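PDB 6VT2: adhesin from Streptococcus sanguinis SK1 = NCTC 7863, which binds sialoglycans through two tandem Siglec-like modules and so probably attaches the streptococcal cell to sialylated host targets. Local coordinates for residues F258-P263 against T279-T284; N330-L335 against E354-A359; G337-Q342 against Q402-R407; N363-V368 against V380-D385. All blocks are in the same frame, centred on the assembly; numbering follows the deposited sequence. Where two conformers were deposited one is given.

Contact 1. Residues F258-P263 against T279-T284; sequences FTFNTP and TTIRGT
The ring of Phe258 lies flat against the backbone of Gly283, whose CA sits over the ring centre, 3.5 Å from the centroid of Phe258 and 12° off the ring normal. Gly283 has no side chain, which allows the ring to come down onto its CA. The same face reaches on to Thr284 N, while Ile281 CG2 meets the ring at its edge, near CD2. Two residues on, Phe260 and Ile281 form a non-hydrogen-bonded antiparallel pair and run next to each other off the same face; Ile281 CG1 rests over one ring face in a CH-pi contact, and Phe260 CE2 approaches Ile281 CD1 to 3.5 Å. The far side of the sheet carries Thr259, Asn261, Thr280 and Arg282. Here Thr259 OG1 touches Arg282 CB, and a water joins Thr259 OG1 to Thr280 O; the Arg282 guanidinium goes on to a salt bridge with Glu221. Four backbone bonds bind the hydrogen-bonded pairs Thr259-Arg282 and Asn261-Thr280, and beyond them Thr262 OG1 and Thr279 OG1 share a hydrogen bond of 2.8 Å. Strand 259-261 is one of the two outermost strands of an antiparallel sheet in the second Siglec-like module. Its two faces differ in chemistry: Phe260 and Ile281 turn inward onto Leu253 of helix 244-255, whereas the threonine, asparagine and arginine face is hydrated and charged, as suits the outside of the module.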
loop_
_atom_site.group_PDB
_atom_site.type_symbol
_atom_site.label_atom_id
_atom_site.label_comp_id
_atom_site.label_asym_id
_atom_site.label_seq_id
_atom_site.Cartn_x
_atom_site.Cartn_y
_atom_site.Cartn_z
ATOM N N PHE A 258 5.330 -11.953 30.213
ATOM C CA PHE A 258 5.485 -11.427 28.875
ATOM C C PHE A 258 4.161 -11.323 28.171
ATOM O O PHE A 258 3.211 -12.049 28.480
ATOM C CB PHE A 258 6.381 -12.349 28.059
ATOM C CG PHE A 258 7.820 -12.181 28.349
ATOM C CD1 PHE A 258 8.369 -12.483 29.589
ATOM C CD2 PHE A 258 8.649 -11.723 27.355
ATOM C CE1 PHE A 258 9.746 -12.317 29.797
ATOM C CE2 PHE A 258 10.009 -11.566 27.585
ATOM C CZ PHE A 258 10.557 -11.823 28.825
ATOM N N THR A 259 4.131 -10.457 27.168
ATOM C CA THR A 259 2.996 -10.350 26.278
ATOM C C THR A 259 3.427 -10.581 24.856
ATOM O O THR A 259 4.577 -10.350 24.501
ATOM C CB THR A 259 2.295 -8.986 26.362
ATOM O OG1 THR A 259 3.196 -7.952 25.930
ATOM C CG2 THR A 259 1.815 -8.729 27.766
ATOM N N PHE A 260 2.474 -11.063 24.067
ATOM C CA PHE A 260 2.635 -11.346 22.643
ATOM C C PHE A 260 1.537 -10.567 21.943
ATOM O O PHE A 260 0.424 -10.727 22.232
ATOM C CB PHE A 260 2.409 -12.816 22.302
ATOM C CG PHE A 260 3.527 -13.723 22.704
ATOM C CD1 PHE A 260 3.794 -13.959 24.026
ATOM C CD2 PHE A 260 4.266 -14.390 21.761
ATOM C CE1 PHE A 260 4.829 -14.783 24.398
ATOM C CE2 PHE A 260 5.300 -15.204 22.141
ATOM C CZ PHE A 260 5.587 -15.381 23.455
ATOM N N ASN A 261 1.926 -9.641 21.131
ATOM C CA ASN A 261 0.885 -8.850 20.423
ATOM C C ASN A 261 1.159 -8.788 18.872
ATOM O O ASN A 261 2.299 -8.547 18.301
ATOM C CB ASN A 261 0.818 -7.430 20.968
ATOM C CG ASN A 261 -0.331 -6.655 20.358
ATOM O OD1 ASN A 261 -0.102 -5.708 19.638
ATOM N ND2 ASN A 261 -1.566 -7.045 20.634
ATOM N N THR A 262 0.164 -9.208 18.095
ATOM C CA THR A 262 0.301 -9.241 16.629
ATOM C C THR A 262 -0.857 -8.474 16.145
ATOM O O THR A 262 -1.883 -8.930 15.799
ATOM C CB THR A 262 0.149 -10.629 16.050
ATOM O OG1 THR A 262 1.074 -11.384 16.797
ATOM C CG2 THR A 262 0.403 -10.662 14.567
ATOM N N PRO A 263 -0.859 -7.015 16.212
ATOM C CA PRO A 263 -2.086 -6.200 16.088
ATOM C C PRO A 263 -2.727 -6.251 14.708
ATOM O O PRO A 263 -3.931 -5.975 14.599
ATOM C CB PRO A 263 -1.605 -4.783 16.422
ATOM C CG PRO A 263 -0.111 -4.833 16.187
ATOM C CD PRO A 263 0.347 -6.209 16.508
ATOM N N THR A 279 4.841 -9.603 15.073
ATOM C CA THR A 279 4.463 -10.034 16.416
ATOM C C THR A 279 5.514 -9.413 17.348
ATOM O O THR A 279 6.718 -9.554 17.101
ATOM C CB THR A 279 4.471 -11.546 16.587
ATOM O OG1 THR A 279 3.502 -12.176 15.705
ATOM C CG2 THR A 279 4.147 -11.900 18.024
ATOM N N THR A 280 5.073 -8.691 18.364
ATOM C CA THR A 280 5.979 -8.112 19.357
ATOM C C THR A 280 5.829 -8.884 20.643
ATOM O O THR A 280 4.715 -9.127 21.106
ATOM C CB THR A 280 5.669 -6.664 19.588
ATOM O OG1 THR A 280 5.901 -5.950 18.361
ATOM C CG2 THR A 280 6.604 -6.053 20.610
ATOM N N ILE A 281 6.947 -9.351 21.139
ATOM C CA ILE A 281 7.064 -10.030 22.407
ATOM C C ILE A 281 7.699 -9.042 23.354
ATOM O O ILE A 281 8.790 -8.560 23.085
ATOM C CB ILE A 281 7.914 -11.293 22.279
ATOM C CG1 ILE A 281 7.343 -12.268 21.230
ATOM C CG2 ILE A 281 8.010 -11.958 23.612
ATOM C CD1 ILE A 281 8.162 -13.489 21.000
ATOM N N ARG A 282 7.048 -8.778 24.469
ATOM C CA ARG A 282 7.521 -7.800 25.448
ATOM C C ARG A 282 7.559 -8.435 26.822
ATOM O O ARG A 282 6.585 -9.039 27.270
ATOM C CB ARG A 282 6.586 -6.638 25.406
ATOM C CG ARG A 282 6.899 -5.551 26.470
ATOM C CD ARG A 282 5.897 -4.422 26.409
ATOM N NE ARG A 282 6.259 -3.496 27.474
ATOM C CZ ARG A 282 5.667 -2.330 27.684
ATOM N NH1 ARG A 282 6.117 -1.565 28.697
ATOM N NH2 ARG A 282 4.631 -1.938 26.901
ATOM N N GLY A 283 8.643 -8.205 27.530
ATOM C CA GLY A 283 8.668 -8.620 28.904
ATOM C C GLY A 283 10.039 -8.457 29.508
ATOM O O GLY A 283 10.972 -8.019 28.847
ATOM N N THR A 284 10.167 -8.933 30.746
ATOM C CA THR A 284 11.401 -8.875 31.502
ATOM C C THR A 284 11.762 -10.266 31.981
ATOM O O THR A 284 10.974 -10.901 32.674
ATOM C CB THR A 284 11.243 -7.942 32.689
ATOM O OG1 THR A 284 10.882 -6.631 32.233
ATOM C CG2 THR A 284 12.580 -7.789 33.467
HETATM O O HOH W 1 3.815 -7.519 23.225
HETATM O O HOH W 2 3.707 -6.077 16.652
#

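Contact 2. Residues N330-L335 against E354-A359; sequences NNPGSL and EKVRAA
Helix 346-360 of the second atypical Rib domain is flanked here by the extended loop that leads into strand 336-338. Pro332 packs on the helix, its CB 3.7 Å from Lys355 CB and its CD near Val356 CG2. One turn further on, the methyl of Ala359 points at the loop and meets Asn331 O at 3.4 Å. Polar bonds fasten the segment at each end. Asn330 ND2 donates to Ala359 O over 3.0 Å, nearly along the C=O axis and within the plane of its own amide, thereby using a carbonyl of the last helical turn; Asn330 N is in turn bonded to Asn360 OD1. The loop thereby covers the C-terminal part of the helix in this Rib domain, where Val356 also packs on Tyr370 and Ile395 of the three-stranded sheet. At the other end Lys355, extended beyond CG, passes Ser334 with CD 3.5 Å from Ser334 O. Its NZ donates to Ser334 OG at 2.9 Å and more weakly to Leu335 O and Thr336 OG1, so one firm and two weak bonds hold the ammonium group. Between these ends a water accepts from Gly333 N and donates to Lys355 O, its oxygen 2.7 Å from that carbonyl oxygen.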
loop_
_atom_site.group_PDB
_atom_site.type_symbol
_atom_site.label_atom_id
_atom_site.label_comp_id
_atom_site.label_asym_id
_atom_site.label_seq_id
_atom_site.Cartn_x
_atom_site.Cartn_y
_atom_site.Cartn_z
ATOM N N ASN A 330 32.455 4.162 33.274
ATOM C CA ASN A 330 33.423 5.238 33.075
ATOM C C ASN A 330 34.341 5.333 34.269
ATOM O O ASN A 330 33.930 5.108 35.407
ATOM C CB ASN A 330 32.726 6.565 32.890
ATOM C CG ASN A 330 31.857 6.578 31.625
ATOM O OD1 ASN A 330 32.175 5.935 30.630
ATOM N ND2 ASN A 330 30.768 7.251 31.696
ATOM N N ASN A 331 35.600 5.619 33.980
ATOM C CA ASN A 331 36.563 5.824 35.027
ATOM C C ASN A 331 36.368 7.179 35.659
ATOM O O ASN A 331 35.842 8.091 35.038
ATOM C CB ASN A 331 37.950 5.713 34.440
ATOM C CG ASN A 331 38.202 4.365 33.866
ATOM O OD1 ASN A 331 38.697 4.213 32.733
ATOM N ND2 ASN A 331 37.862 3.365 34.612
ATOM N N PRO A 332 36.812 7.350 36.891
ATOM C CA PRO A 332 36.714 8.668 37.531
ATOM C C PRO A 332 37.596 9.707 36.861
ATOM O O PRO A 332 38.604 9.395 36.228
ATOM C CB PRO A 332 37.170 8.406 38.967
ATOM C CG PRO A 332 37.911 7.223 38.921
ATOM C CD PRO A 332 37.402 6.340 37.776
ATOM N N GLY A 333 37.163 10.954 36.976
ATOM C CA GLY A 333 37.806 12.027 36.269
ATOM C C GLY A 333 39.159 12.365 36.829
ATOM O O GLY A 333 40.006 12.883 36.104
ATOM N N SER A 334 39.395 12.011 38.079
ATOM C CA SER A 334 40.704 12.174 38.686
ATOM C C SER A 334 40.929 11.007 39.626
ATOM O O SER A 334 39.993 10.321 40.059
ATOM C CB SER A 334 40.860 13.500 39.434
ATOM O OG SER A 334 39.930 13.565 40.460
ATOM N N LEU A 335 42.204 10.742 39.861
ATOM C CA LEU A 335 42.590 9.797 40.885
ATOM C C LEU A 335 42.404 10.433 42.241
ATOM O O LEU A 335 42.273 11.640 42.376
ATOM C CB LEU A 335 44.030 9.368 40.705
ATOM C CG LEU A 335 44.389 8.860 39.329
ATOM C CD1 LEU A 335 45.865 8.532 39.311
ATOM C CD2 LEU A 335 43.582 7.637 38.951
ATOM N N GLU A 354 32.554 8.499 45.268
ATOM C CA GLU A 354 31.864 9.685 44.767
ATOM C C GLU A 354 32.316 10.018 43.354
ATOM O O GLU A 354 31.514 10.429 42.506
ATOM C CB GLU A 354 32.098 10.876 45.705
ATOM C CG GLU A 354 31.660 12.202 45.163
ATOM C CD GLU A 354 30.212 12.192 44.710
ATOM O OE1 GLU A 354 29.862 13.060 43.864
ATOM O OE2 GLU A 354 29.428 11.340 45.211
ATOM N N LYS A 355 33.595 9.873 43.087
ATOM C CA LYS A 355 34.082 10.183 41.758
ATOM C C LYS A 355 33.594 9.166 40.749
ATOM O O LYS A 355 33.299 9.527 39.598
ATOM C CB LYS A 355 35.587 10.216 41.742
ATOM C CG LYS A 355 36.206 11.384 42.546
ATOM C CD LYS A 355 37.711 11.400 42.467
ATOM C CE LYS A 355 38.239 12.492 43.294
ATOM N NZ LYS A 355 39.744 12.648 43.180
ATOM N N VAL A 356 33.544 7.891 41.163
ATOM C CA VAL A 356 33.027 6.870 40.256
ATOM C C VAL A 356 31.541 7.091 40.005
ATOM O O VAL A 356 31.092 7.044 38.848
ATOM C CB VAL A 356 33.299 5.467 40.805
ATOM C CG1 VAL A 356 32.562 4.465 39.994
ATOM C CG2 VAL A 356 34.738 5.157 40.832
ATOM N N ARG A 357 30.811 7.469 41.047
ATOM C CA ARG A 357 29.390 7.755 40.921
ATOM C C ARG A 357 29.173 8.884 39.934
ATOM O O ARG A 357 28.381 8.760 38.974
ATOM C CB ARG A 357 28.839 8.105 42.302
ATOM C CG ARG A 357 27.303 8.350 42.337
ATOM C CD ARG A 357 26.930 9.295 43.474
ATOM N NE ARG A 357 27.480 10.633 43.257
ATOM C CZ ARG A 357 27.089 11.491 42.309
ATOM N NH1 ARG A 357 26.104 11.187 41.465
ATOM N NH2 ARG A 357 27.701 12.665 42.197
ATOM N N ALA A 358 29.874 9.990 40.169
ATOM C CA ALA A 358 29.718 11.171 39.327
ATOM C C ALA A 358 30.046 10.868 37.877
ATOM O O ALA A 358 29.448 11.450 36.976
ATOM C CB ALA A 358 30.605 12.313 39.822
ATOM N N ALA A 359 31.029 10.006 37.630
ATOM C CA ALA A 359 31.464 9.700 36.279
ATOM C C ALA A 359 30.484 8.809 35.542
ATOM O O ALA A 359 30.645 8.598 34.324
ATOM C CB ALA A 359 32.829 9.018 36.304
HETATM O O HOH W 3 34.579 11.508 38.339
#

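Contact 3. Residues G337-Q342 against Q402-R407; sequences GVLNPQ and QDLRPR. With SO4 (sulfate ion), chain K.
Leu404 folds its side chain over Gly337, CD1 lying 3.6 Å from Gly337 C, and its tip also meets Leu339 CD2. Pro341 presses CG against the carboxylate of Asp403, 3.4 Å from Asp403 CG. That carboxylate is firmly oriented. Its CG stands anti to the backbone N (chi1 -165°), and Arg405 grips it side-on: NE bonds OD1 and NH1 bonds OD2 of Asp403, each on a syn lone pair and close to the guanidinium plane. Arg405 N also reaches Asp403 OD1, from above the carboxylate plane, closing an Asx turn. The arginine chain bends at chi3 (-55°), which places NE beside the aspartate, while Pro341 CD lies over one guanidinium face and Arg405 CG comes 3.3 Å from Leu339 O. Gln402 bends at chi2, which turns CD back, and its NE2 donates to Asp403 O at 3.0 Å, in its own amide plane; the same nitrogen bonds a sulfate oxygen, the ion probably coming from the crystallisation liquor. In the backbone, Val338 N donates to Gln402 O at 2.8 Å and Leu404 N to Val338 O. These alternating bonds are those of a parallel strand pair, here the two-stranded sheet 336-338 with 401-403 of the Rib domain.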
loop_
_atom_site.group_PDB
_atom_site.type_symbol
_atom_site.label_atom_id
_atom_site.label_comp_id
_atom_site.label_asym_id
_atom_site.label_seq_id
_atom_site.Cartn_x
_atom_site.Cartn_y
_atom_site.Cartn_z
ATOM N N GLY A 337 44.020 10.622 46.059
ATOM C CA GLY A 337 45.259 10.403 46.783
ATOM C C GLY A 337 45.016 9.458 47.922
ATOM O O GLY A 337 44.079 9.639 48.706
ATOM N N VAL A 338 45.903 8.500 48.075
ATOM C CA VAL A 338 45.827 7.548 49.173
ATOM C C VAL A 338 47.166 7.511 49.879
ATOM O O VAL A 338 48.219 7.478 49.235
ATOM C CB VAL A 338 45.406 6.138 48.747
ATOM C CG1 VAL A 338 43.982 6.220 48.078
ATOM C CG2 VAL A 338 46.388 5.456 47.914
ATOM N N LEU A 339 47.119 7.475 51.214
ATOM C CA LEU A 339 48.351 7.394 51.970
ATOM C C LEU A 339 48.969 6.007 51.972
ATOM O O LEU A 339 50.178 5.865 52.116
ATOM C CB LEU A 339 48.068 7.843 53.396
ATOM C CG LEU A 339 47.606 9.276 53.562
ATOM C CD1 LEU A 339 47.175 9.514 55.015
ATOM C CD2 LEU A 339 48.729 10.223 53.151
ATOM N N ASN A 340 48.152 4.957 51.841
ATOM C CA ASN A 340 48.622 3.581 51.918
ATOM C C ASN A 340 47.884 2.824 50.838
ATOM O O ASN A 340 46.722 2.451 51.038
ATOM C CB ASN A 340 48.354 2.904 53.258
ATOM C CG ASN A 340 48.823 1.483 53.268
ATOM O OD1 ASN A 340 49.184 0.924 52.232
ATOM N ND2 ASN A 340 48.888 0.892 54.473
ATOM N N PRO A 341 48.499 2.602 49.679
ATOM C CA PRO A 341 47.762 1.951 48.566
ATOM C C PRO A 341 47.297 0.547 48.877
ATOM O O PRO A 341 46.421 0.044 48.190
ATOM C CB PRO A 341 48.774 1.955 47.422
ATOM C CG PRO A 341 49.745 3.109 47.800
ATOM C CD PRO A 341 49.842 3.081 49.284
ATOM N N GLN A 342 47.855 -0.112 49.871
ATOM C CA GLN A 342 47.397 -1.460 50.200
ATOM C C GLN A 342 46.219 -1.456 51.159
ATOM O O GLN A 342 45.583 -2.488 51.354
ATOM C CB GLN A 342 48.539 -2.292 50.803
ATOM C CG GLN A 342 49.536 -2.809 49.745
ATOM C CD GLN A 342 50.397 -3.955 50.281
ATOM O OE1 GLN A 342 50.385 -4.254 51.488
ATOM N NE2 GLN A 342 51.140 -4.606 49.391
ATOM N N GLN A 402 45.806 7.153 43.704
ATOM C CA GLN A 402 47.138 7.734 43.490
ATOM C C GLN A 402 47.891 7.718 44.825
ATOM O O GLN A 402 47.496 8.391 45.773
ATOM C CB GLN A 402 47.028 9.147 42.967
ATOM C CG GLN A 402 48.366 9.812 42.831
ATOM C CD GLN A 402 49.274 9.064 41.937
ATOM O OE1 GLN A 402 49.031 8.882 40.755
ATOM N NE2 GLN A 402 50.339 8.554 42.531
ATOM N N ASP A 403 48.939 6.929 44.905
ATOM C CA ASP A 403 49.847 6.918 46.054
ATOM C C ASP A 403 50.346 8.322 46.343
ATOM O O ASP A 403 50.808 9.025 45.441
ATOM C CB ASP A 403 51.001 5.985 45.652
ATOM C CG ASP A 403 51.895 5.512 46.773
ATOM O OD1 ASP A 403 51.873 6.070 47.859
ATOM O OD2 ASP A 403 52.638 4.507 46.473
ATOM N N LEU A 404 50.316 8.727 47.606
ATOM C CA LEU A 404 50.812 10.030 48.047
ATOM C C LEU A 404 52.098 9.878 48.869
ATOM O O LEU A 404 52.500 10.843 49.424
ATOM C CB LEU A 404 49.762 10.599 48.977
ATOM C CG LEU A 404 48.476 11.026 48.306
ATOM C CD1 LEU A 404 47.550 11.543 49.373
ATOM C CD2 LEU A 404 48.754 12.069 47.249
ATOM N N ARG A 405 52.641 8.685 48.985
ATOM C CA ARG A 405 53.837 8.502 49.816
ATOM C C ARG A 405 54.938 9.360 49.182
ATOM O O ARG A 405 55.131 9.228 48.037
ATOM C CB ARG A 405 54.181 7.019 49.942
ATOM C CG ARG A 405 53.239 6.314 50.900
ATOM C CD ARG A 405 53.564 4.846 51.028
ATOM N NE ARG A 405 53.539 4.315 49.711
ATOM C CZ ARG A 405 54.077 3.170 49.334
ATOM N NH1 ARG A 405 54.055 2.784 48.082
ATOM N NH2 ARG A 405 54.605 2.366 50.226
ATOM N N PRO A 406 55.765 10.126 49.911
ATOM C CA PRO A 406 56.805 10.836 49.272
ATOM C C PRO A 406 57.918 9.914 48.783
ATOM O O PRO A 406 58.057 8.812 49.118
ATOM C CB PRO A 406 57.407 11.763 50.335
ATOM C CG PRO A 406 56.353 11.815 51.361
ATOM C CD PRO A 406 55.703 10.461 51.329
ATOM N N ARG A 407 58.749 10.521 47.968
ATOM C CA ARG A 407 59.895 9.801 47.410
ATOM C C ARG A 407 61.063 10.072 48.342
ATOM O O ARG A 407 61.044 11.038 49.067
ATOM C CB ARG A 407 59.999 10.170 45.939
ATOM C CG ARG A 407 58.841 9.556 45.165
ATOM C CD ARG A 407 58.797 9.989 43.735
ATOM N NE ARG A 407 57.614 9.500 43.049
ATOM C CZ ARG A 407 57.494 8.380 42.333
ATOM N NH1 ARG A 407 58.487 7.509 42.202
ATOM N NH2 ARG A 407 56.338 8.129 41.738
HETATM S S SO4 K . 52.572 6.114 40.661
HETATM O O1 SO4 K . 52.076 5.627 41.915
HETATM O O2 SO4 K . 52.517 5.123 39.626
HETATM O O3 SO4 K . 51.842 7.322 40.283
HETATM O O4 SO4 K . 53.939 6.615 40.788
#

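Contact 4. Residues N363-V368 against V380-D385; sequences NLPNNV and VIYPDD
Val368 CG1 packs against the Tyr382 ring, 3.5 Å from CD1, the valine running beside the tyrosine. Pro365 CD meets the same ring at its edge, in plane, 3.9 Å from Tyr382 CE1. Leu364 crosses the tyrosine at about a right angle: its CD2 lies 3.6 Å from Tyr382 OH, near the ring plane, and its CD1 touches Val380 CG1. Asn367, turned by a chi1 of 62°, lays its amide across Pro383, with OD1 3.4 Å from Pro383 CG and ND2 near CB. A water donates to both Asn367 O and Ile381 O, 2.6 and 2.7 Å from its oxygen, joining the two backbones. Type I turns shape both partners, from Pro365 to Val368 and from Tyr382 to Asp385. In the next shell Tyr382 OH is bonded to Asp393 OD2, and Asp393 together with Thr324 and Tyr327 binds a calcium ion; Tyr327 also meets the tyrosine ring, making Tyr382 a second-shell neighbour of the metal site. The contact lies where the loop from helix 346-360 enters strand 369-372, beside the end of strand 378-381 and close to strand 392-395.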
loop_
_atom_site.group_PDB
_atom_site.type_symbol
_atom_site.label_atom_id
_atom_site.label_comp_id
_atom_site.label_asym_id
_atom_site.label_seq_id
_atom_site.Cartn_x
_atom_site.Cartn_y
_atom_site.Cartn_z
ATOM N N ASN A 363 25.053 6.840 32.572
ATOM C CA ASN A 363 25.661 5.719 31.887
ATOM C C ASN A 363 25.222 4.397 32.489
ATOM O O ASN A 363 24.608 3.593 31.814
ATOM C CB ASN A 363 27.178 5.865 31.972
ATOM C CG ASN A 363 27.900 4.698 31.394
ATOM O OD1 ASN A 363 27.514 4.168 30.356
ATOM N ND2 ASN A 363 28.934 4.239 32.087
ATOM N N LEU A 364 25.531 4.159 33.732
ATOM C CA LEU A 364 25.120 2.950 34.428
ATOM C C LEU A 364 23.748 3.133 35.018
ATOM O O LEU A 364 23.294 4.257 35.180
ATOM C CB LEU A 364 26.110 2.641 35.530
ATOM C CG LEU A 364 27.549 2.531 35.057
ATOM C CD1 LEU A 364 28.458 2.207 36.220
ATOM C CD2 LEU A 364 27.649 1.569 33.951
ATOM N N PRO A 365 23.096 2.030 35.380
ATOM C CA PRO A 365 21.803 2.114 36.052
ATOM C C PRO A 365 21.902 2.981 37.282
ATOM O O PRO A 365 22.928 3.002 37.958
ATOM C CB PRO A 365 21.473 0.661 36.379
ATOM C CG PRO A 365 22.183 -0.101 35.342
ATOM C CD PRO A 365 23.479 0.636 35.098
ATOM N N ASN A 366 20.825 3.702 37.553
ATOM C CA ASN A 366 20.805 4.546 38.720
ATOM C C ASN A 366 20.843 3.733 39.991
ATOM O O ASN A 366 21.119 4.308 41.051
ATOM C CB ASN A 366 19.577 5.418 38.740
ATOM C CG ASN A 366 19.535 6.417 37.586
ATOM O OD1 ASN A 366 20.540 6.968 37.166
ATOM N ND2 ASN A 366 18.387 6.628 37.072
ATOM N N ASN A 367 20.561 2.418 39.899
ATOM C CA ASN A 367 20.598 1.526 41.073
ATOM C C ASN A 367 21.775 0.550 41.016
ATOM O O ASN A 367 21.715 -0.483 41.572
ATOM C CB ASN A 367 19.267 0.838 41.324
ATOM C CG ASN A 367 18.830 -0.049 40.196
ATOM O OD1 ASN A 367 19.230 0.161 39.097
ATOM N ND2 ASN A 367 17.944 -0.960 40.486
ATOM N N VAL A 368 22.870 0.975 40.410
ATOM C CA VAL A 368 24.124 0.190 40.557
ATOM C C VAL A 368 24.641 0.390 41.972
ATOM O O VAL A 368 24.377 1.403 42.584
ATOM C CB VAL A 368 25.272 0.559 39.605
ATOM C CG1 VAL A 368 24.960 -0.120 38.338
ATOM C CG2 VAL A 368 25.539 2.042 39.548
ATOM N N VAL A 380 31.630 -2.859 40.650
ATOM C CA VAL A 380 30.370 -2.312 40.217
ATOM C C VAL A 380 29.412 -3.490 40.140
ATOM O O VAL A 380 29.653 -4.452 39.404
ATOM C CB VAL A 380 30.523 -1.647 38.856
ATOM C CG1 VAL A 380 29.242 -1.093 38.362
ATOM C CG2 VAL A 380 31.587 -0.553 38.891
ATOM N N ILE A 381 28.322 -3.417 40.896
ATOM C CA ILE A 381 27.355 -4.502 40.955
ATOM C C ILE A 381 26.032 -4.024 40.381
ATOM O O ILE A 381 25.409 -3.086 40.898
ATOM C CB ILE A 381 27.188 -4.990 42.394
ATOM C CG1 ILE A 381 28.571 -5.366 43.009
ATOM C CG2 ILE A 381 26.214 -6.090 42.419
ATOM C CD1 ILE A 381 28.442 -5.753 44.470
ATOM N N TYR A 382 25.631 -4.653 39.299
ATOM C CA TYR A 382 24.419 -4.284 38.603
ATOM C C TYR A 382 23.254 -4.964 39.263
ATOM O O TYR A 382 23.415 -5.944 39.984
ATOM C CB TYR A 382 24.514 -4.719 37.151
ATOM C CG TYR A 382 25.593 -4.001 36.440
ATOM C CD1 TYR A 382 25.384 -2.711 36.005
ATOM C CD2 TYR A 382 26.820 -4.593 36.225
ATOM C CE1 TYR A 382 26.381 -1.998 35.407
ATOM C CE2 TYR A 382 27.815 -3.884 35.596
ATOM C CZ TYR A 382 27.605 -2.611 35.233
ATOM O OH TYR A 382 28.603 -1.879 34.638
ATOM N N PRO A 383 22.062 -4.422 39.090
ATOM C CA PRO A 383 20.935 -4.862 39.918
ATOM C C PRO A 383 20.398 -6.256 39.586
ATOM O O PRO A 383 19.533 -6.741 40.309
ATOM C CB PRO A 383 19.900 -3.754 39.694
ATOM C CG PRO A 383 20.317 -3.027 38.553
ATOM C CD PRO A 383 21.812 -3.134 38.460
ATOM N N ASP A 384 20.885 -6.901 38.536
ATOM C CA ASP A 384 20.533 -8.270 38.238
ATOM C C ASP A 384 21.545 -9.238 38.840
ATOM O O ASP A 384 21.453 -10.445 38.626
ATOM C CB ASP A 384 20.427 -8.524 36.734
ATOM C CG ASP A 384 21.692 -8.238 35.967
ATOM O OD1 ASP A 384 22.484 -7.391 36.401
ATOM O OD2 ASP A 384 21.897 -8.821 34.902
ATOM N N ASP A 385 22.527 -8.736 39.592
ATOM C CA ASP A 385 23.513 -9.620 40.173
ATOM C C ASP A 385 22.855 -10.618 41.109
ATOM O O ASP A 385 22.095 -10.237 41.981
ATOM C CB ASP A 385 24.551 -8.797 40.936
ATOM C CG ASP A 385 25.671 -9.615 41.522
ATOM O OD1 ASP A 385 26.554 -10.045 40.773
ATOM O OD2 ASP A 385 25.660 -9.809 42.746
HETATM O O HOH W 4 22.866 -2.816 41.741
#

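In the fold
From the N terminus, contact 1 comes first, closing a short loop in the second Siglec-like module by pairing strand 259-261 with 277-283. The other three lie in the Rib domain that follows. Contact 2 joins the loop before strand 336-338 to helix 346-360, and contact 3 pairs strand 336-338 with 401-403 near the C terminus; their segments alternate along the chain, and Leu335 touches Gln402. Contact 4 is nested within the long loop closed by contact 3 and follows contact 2, which it meets through Asn330 and Asn363. It ties the turn after the helix to the three-stranded sheet, its nearest atoms about 9 Å from contact 1.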